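Dihydrodipicolinate synthase (Bacillus clausii KSM-K16, PDB 3E96) probably catalyses the condensation step of lysine biosynthesis that yields 4-hydroxy-tetrahydrodipicolinate, as a lyase of the DapA family. Local coordinates at residues S57-E69 against G87-A101. Sequence-based numbering, arbitrary orientation.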
ATOM      1  N   SER B  57       8.128   1.317  12.079  1.00 12.57           N
ATOM      2  CA  SER B  57       9.289   2.114  11.674  1.00 12.69           C
ATOM      3  C   SER B  57       8.919   3.071  10.543  1.00 12.52           C
ATOM      4  O   SER B  57       9.771   3.826  10.062  1.00 12.64           O
ATOM      5  CB  SER B  57      10.408   1.200  11.160  1.00 13.37           C
ATOM      6  OG  SER B  57      10.548   0.041  11.957  1.00 14.32           O
ATOM      7  N   GLU B  58       7.659   3.019  10.112  1.00 12.13           N
ATOM      8  CA  GLU B  58       7.163   3.843   9.010  1.00 10.70           C
ATOM      9  C   GLU B  58       7.954   3.565   7.731  1.00 10.11           C
ATOM     10  O   GLU B  58       8.366   4.471   7.007  1.00  9.94           O
ATOM     11  CB  GLU B  58       7.213   5.326   9.378  1.00 11.67           C
ATOM     12  CG  GLU B  58       6.195   5.704  10.442  1.00 10.81           C
ATOM     13  CD  GLU B  58       6.298   7.153  10.864  1.00 12.47           C
ATOM     14  OE1 GLU B  58       5.723   8.025  10.172  1.00 12.69           O
ATOM     15  OE2 GLU B  58       6.971   7.420  11.889  1.00 12.33           O
ATOM     16  N   PHE B  59       8.146   2.278   7.469  1.00 11.08           N
ATOM     17  CA  PHE B  59       8.865   1.794   6.297  1.00 11.10           C
ATOM     18  C   PHE B  59       8.470   2.480   4.987  1.00 11.40           C
ATOM     19  O   PHE B  59       9.331   2.931   4.224  1.00 10.64           O
ATOM     20  CB  PHE B  59       8.638   0.283   6.180  1.00 11.85           C
ATOM     21  CG  PHE B  59       9.163  -0.323   4.915  1.00 11.04           C
ATOM     22  CD1 PHE B  59      10.524  -0.341   4.648  1.00 12.17           C
ATOM     23  CD2 PHE B  59       8.289  -0.910   4.002  1.00 11.91           C
ATOM     24  CE1 PHE B  59      11.016  -0.938   3.493  1.00 10.96           C
ATOM     25  CE2 PHE B  59       8.769  -1.509   2.843  1.00 13.90           C
ATOM     26  CZ  PHE B  59      10.138  -1.524   2.588  1.00 13.00           C
ATOM     27  N   TYR B  60       7.171   2.564   4.720  1.00 10.30           N
ATOM     28  CA  TYR B  60       6.704   3.168   3.478  1.00 10.19           C
ATOM     29  C   TYR B  60       6.932   4.668   3.350  1.00 11.90           C
ATOM     30  O   TYR B  60       6.758   5.235   2.270  1.00 11.68           O
ATOM     31  CB  TYR B  60       5.232   2.820   3.263  1.00 11.17           C
ATOM     32  CG  TYR B  60       5.051   1.343   2.985  1.00  9.51           C
ATOM     33  CD1 TYR B  60       5.612   0.761   1.850  1.00 11.10           C
ATOM     34  CD2 TYR B  60       4.354   0.523   3.871  1.00 11.66           C
ATOM     35  CE1 TYR B  60       5.488  -0.602   1.602  1.00 10.48           C
ATOM     36  CE2 TYR B  60       4.223  -0.847   3.632  1.00 12.61           C
ATOM     37  CZ  TYR B  60       4.795  -1.398   2.491  1.00 12.63           C
ATOM     38  OH  TYR B  60       4.662  -2.744   2.236  1.00 12.25           O
ATOM     39  N   ALA B  61       7.332   5.309   4.445  1.00 11.31           N
ATOM     40  CA  ALA B  61       7.612   6.747   4.418  1.00 10.91           C
ATOM     41  C   ALA B  61       9.109   6.971   4.179  1.00 11.92           C
ATOM     42  O   ALA B  61       9.580   8.109   4.107  1.00 10.97           O
ATOM     43  CB  ALA B  61       7.190   7.387   5.737  1.00  9.86           C
ATOM     44  N   LEU B  62       9.855   5.876   4.053  1.00 12.23           N
ATOM     45  CA  LEU B  62      11.297   5.956   3.817  1.00 12.37           C
ATOM     46  C   LEU B  62      11.631   5.738   2.347  1.00 12.44           C
ATOM     47  O   LEU B  62      10.943   4.996   1.649  1.00 11.81           O
ATOM     48  CB  LEU B  62      12.034   4.882   4.628  1.00 11.95           C
ATOM     49  CG  LEU B  62      11.807   4.769   6.138  1.00 11.96           C
ATOM     50  CD1 LEU B  62      12.542   3.535   6.657  1.00 13.42           C
ATOM     51  CD2 LEU B  62      12.298   6.025   6.841  1.00 12.74           C
ATOM     52  N   SER B  63      12.687   6.388   1.873  1.00 13.63           N
ATOM     53  CA  SER B  63      13.111   6.177   0.496  1.00 13.63           C
ATOM     54  C   SER B  63      13.809   4.818   0.548  1.00 13.75           C
ATOM     55  O   SER B  63      14.096   4.311   1.638  1.00 12.49           O
ATOM     56  CB  SER B  63      14.110   7.249   0.068  1.00 12.98           C
ATOM     57  OG  SER B  63      15.303   7.139   0.822  1.00 13.85           O
ATOM     58  N   LEU B  64      14.076   4.221  -0.607  1.00 13.86           N
ATOM     59  CA  LEU B  64      14.749   2.926  -0.630  1.00 14.91           C
ATOM     60  C   LEU B  64      16.115   3.019   0.036  1.00 15.62           C
ATOM     61  O   LEU B  64      16.537   2.102   0.740  1.00 15.37           O
ATOM     62  CB  LEU B  64      14.919   2.429  -2.069  1.00 15.84           C
ATOM     63  CG  LEU B  64      13.659   2.001  -2.822  1.00 20.13           C
ATOM     64  CD1 LEU B  64      14.052   1.464  -4.202  1.00 22.02           C
ATOM     65  CD2 LEU B  64      12.922   0.922  -2.021  1.00 19.98           C
ATOM     66  N   GLU B  65      16.808   4.129  -0.191  1.00 14.78           N
ATOM     67  CA  GLU B  65      18.129   4.322   0.394  1.00 15.02           C
ATOM     68  C   GLU B  65      18.046   4.482   1.914  1.00 14.19           C
ATOM     69  O   GLU B  65      18.908   3.989   2.641  1.00 14.26           O
ATOM     70  CB  GLU B  65      18.808   5.544  -0.242  1.00 16.75           C
ATOM     71  CG  GLU B  65      20.219   5.837   0.265  1.00 22.16           C
ATOM     72  CD  GLU B  65      21.147   4.634   0.175  1.00 24.57           C
ATOM     73  OE1 GLU B  65      21.097   3.906  -0.841  1.00 22.81           O
ATOM     74  OE2 GLU B  65      21.938   4.427   1.121  1.00 28.01           O
ATOM     75  N   GLU B  66      17.017   5.172   2.399  1.00 12.62           N
ATOM     76  CA  GLU B  66      16.860   5.346   3.837  1.00 13.17           C
ATOM     77  C   GLU B  66      16.539   4.007   4.493  1.00 13.44           C
ATOM     78  O   GLU B  66      16.971   3.738   5.617  1.00 12.62           O
ATOM     79  CB  GLU B  66      15.743   6.342   4.148  1.00 13.27           C
ATOM     80  CG  GLU B  66      16.088   7.785   3.859  1.00 13.00           C
ATOM     81  CD  GLU B  66      14.941   8.715   4.198  1.00 15.17           C
ATOM     82  OE1 GLU B  66      13.799   8.417   3.791  1.00 14.10           O
ATOM     83  OE2 GLU B  66      15.176   9.742   4.864  1.00 15.56           O
ATOM     84  N   ALA B  67      15.776   3.170   3.794  1.00 13.24           N
ATOM     85  CA  ALA B  67      15.419   1.855   4.321  1.00 13.72           C
ATOM     86  C   ALA B  67      16.686   1.012   4.467  1.00 14.96           C
ATOM     87  O   ALA B  67      16.895   0.363   5.490  1.00 13.51           O
ATOM     88  CB  ALA B  67      14.434   1.159   3.390  1.00 13.92           C
ATOM     89  N   LYS B  68      17.529   1.025   3.437  1.00 14.83           N
ATOM     90  CA  LYS B  68      18.769   0.258   3.473  1.00 14.62           C
ATOM     91  C   LYS B  68      19.665   0.751   4.601  1.00 14.94           C
ATOM     92  O   LYS B  68      20.223  -0.049   5.355  1.00 16.21           O
ATOM     93  CB  LYS B  68      19.518   0.381   2.143  1.00 15.95           C
ATOM     94  CG  LYS B  68      18.820  -0.271   0.969  1.00 15.96           C
ATOM     95  CD  LYS B  68      19.571   0.006  -0.329  1.00 18.05           C
ATOM     96  CE  LYS B  68      18.881  -0.655  -1.516  1.00 19.74           C
ATOM     97  NZ  LYS B  68      19.532  -0.293  -2.816  1.00 21.66           N
ATOM     98  N   GLU B  69      19.803   2.068   4.710  1.00 15.04           N
ATOM     99  CA  GLU B  69      20.637   2.663   5.748  1.00 15.70           C
ATOM    100  C   GLU B  69      20.117   2.325   7.142  1.00 14.52           C
ATOM    101  O   GLU B  69      20.901   2.108   8.065  1.00 13.50           O
ATOM    102  CB  GLU B  69      20.697   4.185   5.569  1.00 17.68           C
ATOM    103  CG  GLU B  69      21.548   4.939   6.599  1.00 20.21           C
ATOM    104  CD  GLU B  69      23.036   4.628   6.506  1.00 23.22           C
ATOM    105  OE1 GLU B  69      23.468   4.056   5.482  1.00 24.01           O
ATOM    106  OE2 GLU B  69      23.779   4.966   7.458  1.00 20.58           O
ATOM    107  N   GLY B  87      12.892  -5.548   7.336  1.00 12.89           N
ATOM    108  CA  GLY B  87      11.650  -5.482   6.596  1.00 12.00           C
ATOM    109  C   GLY B  87      11.962  -5.109   5.155  1.00 12.84           C
ATOM    110  O   GLY B  87      12.789  -4.224   4.903  1.00 12.40           O
ATOM    111  N   ILE B  88      11.323  -5.798   4.213  1.00 11.94           N
ATOM    112  CA  ILE B  88      11.510  -5.525   2.790  1.00 13.11           C
ATOM    113  C   ILE B  88      10.146  -5.575   2.103  1.00 13.77           C
ATOM    114  O   ILE B  88       9.176  -6.089   2.672  1.00 14.77           O
ATOM    115  CB  ILE B  88      12.474  -6.552   2.120  1.00 12.93           C
ATOM    116  CG1 ILE B  88      11.887  -7.963   2.182  1.00 13.18           C
ATOM    117  CG2 ILE B  88      13.830  -6.525   2.819  1.00 13.07           C
ATOM    118  CD1 ILE B  88      12.762  -9.013   1.479  1.00 13.98           C
ATOM    119  N   GLY B  89      10.060  -5.035   0.891  1.00 13.99           N
ATOM    120  CA  GLY B  89       8.785  -5.033   0.189  1.00 15.32           C
ATOM    121  C   GLY B  89       8.848  -4.438  -1.209  1.00 14.61           C
ATOM    122  O   GLY B  89       9.925  -4.367  -1.799  1.00 15.05           O
ATOM    123  N   TYR B  90       7.689  -4.016  -1.720  1.00 13.15           N
ATOM    124  CA  TYR B  90       7.542  -3.420  -3.052  1.00 13.77           C
ATOM    125  C   TYR B  90       7.577  -4.471  -4.165  1.00 14.98           C
ATOM    126  O   TYR B  90       7.318  -5.646  -3.916  1.00 16.39           O
ATOM    127  CB  TYR B  90       8.626  -2.363  -3.288  1.00 14.02           C
ATOM    128  CG  TYR B  90       8.569  -1.216  -2.303  1.00 13.87           C
ATOM    129  CD1 TYR B  90       7.453  -0.379  -2.242  1.00 15.94           C
ATOM    130  CD2 TYR B  90       9.635  -0.958  -1.438  1.00 15.47           C
ATOM    131  CE1 TYR B  90       7.399   0.686  -1.346  1.00 15.58           C
ATOM    132  CE2 TYR B  90       9.593   0.108  -0.539  1.00 15.62           C
ATOM    133  CZ  TYR B  90       8.473   0.925  -0.500  1.00 15.25           C
ATOM    134  OH  TYR B  90       8.432   1.986   0.382  1.00 14.94           O
ATOM    135  N   ALA B  91       7.879  -4.048  -5.390  1.00 13.51           N
ATOM    136  CA  ALA B  91       7.949  -4.977  -6.515  1.00 14.45           C
ATOM    137  C   ALA B  91       8.946  -6.086  -6.177  1.00 14.34           C
ATOM    138  O   ALA B  91       9.909  -5.852  -5.445  1.00 14.38           O
ATOM    139  CB  ALA B  91       8.384  -4.235  -7.780  1.00 13.14           C
ATOM    140  N   THR B  92       8.734  -7.287  -6.712  1.00 15.85           N
ATOM    141  CA  THR B  92       9.634  -8.399  -6.409  1.00 16.56           C
ATOM    142  C   THR B  92      11.116  -8.077  -6.590  1.00 16.67           C
ATOM    143  O   THR B  92      11.926  -8.396  -5.720  1.00 16.42           O
ATOM    144  CB  THR B  92       9.283  -9.667  -7.234  1.00 19.09           C
ATOM    145  OG1 THR B  92       9.436  -9.403  -8.631  1.00 23.12           O
ATOM    146  CG2 THR B  92       7.856 -10.089  -6.963  1.00 17.71           C
ATOM    147  N   SER B  93      11.481  -7.442  -7.700  1.00 16.66           N
ATOM    148  CA  SER B  93      12.886  -7.108  -7.931  1.00 16.11           C
ATOM    149  C   SER B  93      13.390  -6.158  -6.845  1.00 15.62           C
ATOM    150  O   SER B  93      14.519  -6.280  -6.373  1.00 15.45           O
ATOM    151  CB  SER B  93      13.070  -6.455  -9.304  1.00 17.18           C
ATOM    152  OG  SER B  93      12.409  -5.204  -9.369  1.00 18.23           O
ATOM    153  N   THR B  94      12.544  -5.208  -6.465  1.00 14.44           N
ATOM    154  CA  THR B  94      12.885  -4.232  -5.434  1.00 15.02           C
ATOM    155  C   THR B  94      13.046  -4.918  -4.076  1.00 14.73           C
ATOM    156  O   THR B  94      13.981  -4.628  -3.328  1.00 15.20           O
ATOM    157  CB  THR B  94      11.789  -3.159  -5.323  1.00 14.41           C
ATOM    158  OG1 THR B  94      11.615  -2.532  -6.598  1.00 14.40           O
ATOM    159  CG2 THR B  94      12.167  -2.098  -4.291  1.00 15.35           C
ATOM    160  N   ALA B  95      12.129  -5.829  -3.759  1.00 13.36           N
ATOM    161  CA  ALA B  95      12.192  -6.547  -2.490  1.00 13.63           C
ATOM    162  C   ALA B  95      13.489  -7.348  -2.441  1.00 14.40           C
ATOM    163  O   ALA B  95      14.160  -7.405  -1.409  1.00 13.69           O
ATOM    164  CB  ALA B  95      10.992  -7.478  -2.354  1.00 12.45           C
ATOM    165  N   ILE B  96      13.842  -7.964  -3.566  1.00 14.79           N
ATOM    166  CA  ILE B  96      15.062  -8.753  -3.636  1.00 15.08           C
ATOM    167  C   ILE B  96      16.285  -7.857  -3.455  1.00 16.18           C
ATOM    168  O   ILE B  96      17.259  -8.255  -2.819  1.00 17.07           O
ATOM    169  CB  ILE B  96      15.144  -9.518  -4.978  1.00 15.24           C
ATOM    170  CG1 ILE B  96      14.017 -10.556  -5.033  1.00 16.42           C
ATOM    171  CG2 ILE B  96      16.503 -10.209  -5.116  1.00 15.19           C
ATOM    172  CD1 ILE B  96      13.818 -11.198  -6.397  1.00 18.27           C
ATOM    173  N   GLU B  97      16.226  -6.646  -4.005  1.00 16.13           N
ATOM    174  CA  GLU B  97      17.327  -5.691  -3.873  1.00 16.76           C
ATOM    175  C   GLU B  97      17.497  -5.318  -2.400  1.00 16.46           C
ATOM    176  O   GLU B  97      18.612  -5.312  -1.872  1.00 15.72           O
ATOM    177  CB  GLU B  97      17.044  -4.424  -4.687  1.00 19.11           C
ATOM    178  CG  GLU B  97      18.148  -3.374  -4.605  1.00 23.41           C
ATOM    179  CD  GLU B  97      17.834  -2.125  -5.413  1.00 26.55           C
ATOM    180  OE1 GLU B  97      17.478  -2.257  -6.603  1.00 29.68           O
ATOM    181  OE2 GLU B  97      17.951  -1.010  -4.864  1.00 25.60           O
ATOM    182  N   LEU B  98      16.385  -5.005  -1.741  1.00 14.52           N
ATOM    183  CA  LEU B  98      16.418  -4.646  -0.324  1.00 15.61           C
ATOM    184  C   LEU B  98      16.883  -5.834   0.513  1.00 14.74           C
ATOM    185  O   LEU B  98      17.631  -5.671   1.474  1.00 14.43           O
ATOM    186  CB  LEU B  98      15.030  -4.197   0.151  1.00 15.10           C
ATOM    187  CG  LEU B  98      14.525  -2.816  -0.279  1.00 14.91           C
ATOM    188  CD1 LEU B  98      13.033  -2.711   0.035  1.00 15.66           C
ATOM    189  CD2 LEU B  98      15.299  -1.726   0.449  1.00 15.16           C
ATOM    190  N   GLY B  99      16.430  -7.030   0.145  1.00 15.04           N
ATOM    191  CA  GLY B  99      16.815  -8.230   0.871  1.00 14.76           C
ATOM    192  C   GLY B  99      18.308  -8.507   0.773  1.00 16.26           C
ATOM    193  O   GLY B  99      18.963  -8.812   1.770  1.00 14.64           O
ATOM    194  N   ASN B 100      18.848  -8.409  -0.436  1.00 16.02           N
ATOM    195  CA  ASN B 100      20.271  -8.642  -0.644  1.00 18.07           C
ATOM    196  C   ASN B 100      21.096  -7.576   0.079  1.00 18.80           C
ATOM    197  O   ASN B 100      22.203  -7.847   0.550  1.00 19.21           O
ATOM    198  CB  ASN B 100      20.582  -8.648  -2.143  1.00 19.11           C
ATOM    199  CG  ASN B 100      20.289  -9.989  -2.787  1.00 19.98           C
ATOM    200  OD1 ASN B 100      19.933 -10.067  -3.963  1.00 23.53           O
ATOM    201  ND2 ASN B 100      20.455 -11.057  -2.020  1.00 20.50           N
ATOM    202  N   ALA B 101      20.549  -6.369   0.179  1.00 17.54           N
ATOM    203  CA  ALA B 101      21.233  -5.278   0.869  1.00 16.78           C
ATOM    204  C   ALA B 101      21.292  -5.583   2.367  1.00 17.79           C
ATOM    205  O   ALA B 101      22.326  -5.394   3.010  1.00 16.69           O
ATOM    206  CB  ALA B 101      20.499  -3.961   0.626  1.00 17.87           C
TER
HETATM  207  O   HOH W   1      10.694   2.370   1.912  1.00 16.71           O
HETATM  208  O   HOH W   2       5.263  -4.048  -0.168  1.00 15.40           O
HETATM  209  O   HOH W   3       6.145   4.132  -0.029  1.00 24.51           O
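Two neighbouring helices of the (βα)8 barrel, 64-78 and 92-105, and the loops that lead into them meet here through F59, Y60, L64 and K68 on one side and Y90, E97, L98 and A101 on the other. F59, Y60 and Y90 form an aromatic cluster. The Y60 ring turns its edge to the Y90 face in an offset edge-to-face pair, planes at 84°, with Y60 CD1 3.7 Å from Y90 CE1. F59, its CG anti to the backbone N, reaches toward the end of strand 83-88; its CZ lies 3.6 Å from Y90 CE2, the two rings meeting obliquely, and L98 CD1 comes up at the F59 edge. L64 CD2 touches Y90 CE2 at 3.7 Å and also packs on T94 CG2. The Y90 hydroxyl donates to a water 2.8 Å from Y90 OH, and that water donates in turn to the carbonyls of F59 and L62, linking the ring to the turn before helix 64-78. Farther along, the extended K68 chain lays CG against L98 CD2 (3.8 Å) and A101 CB, then ends in a salt bridge, K68 NZ to E97 OE2 at 2.7 Å, reaching the oxygen on its anti side, 21° out of the carboxylate plane. With a methionine in place of K68, the E97 carboxylate would probably lose its charged mate across the two helices. At the start of helix 64-78, S63 and E66 form a capping box. Y90 also meets Y90 of the second subunit, so the cluster extends to the subunit interface. The axes of segments 64-69 and 92-101 come within 10.2 Å at 30°, roughly parallel, as adjacent outer helices do in a TIM barrel.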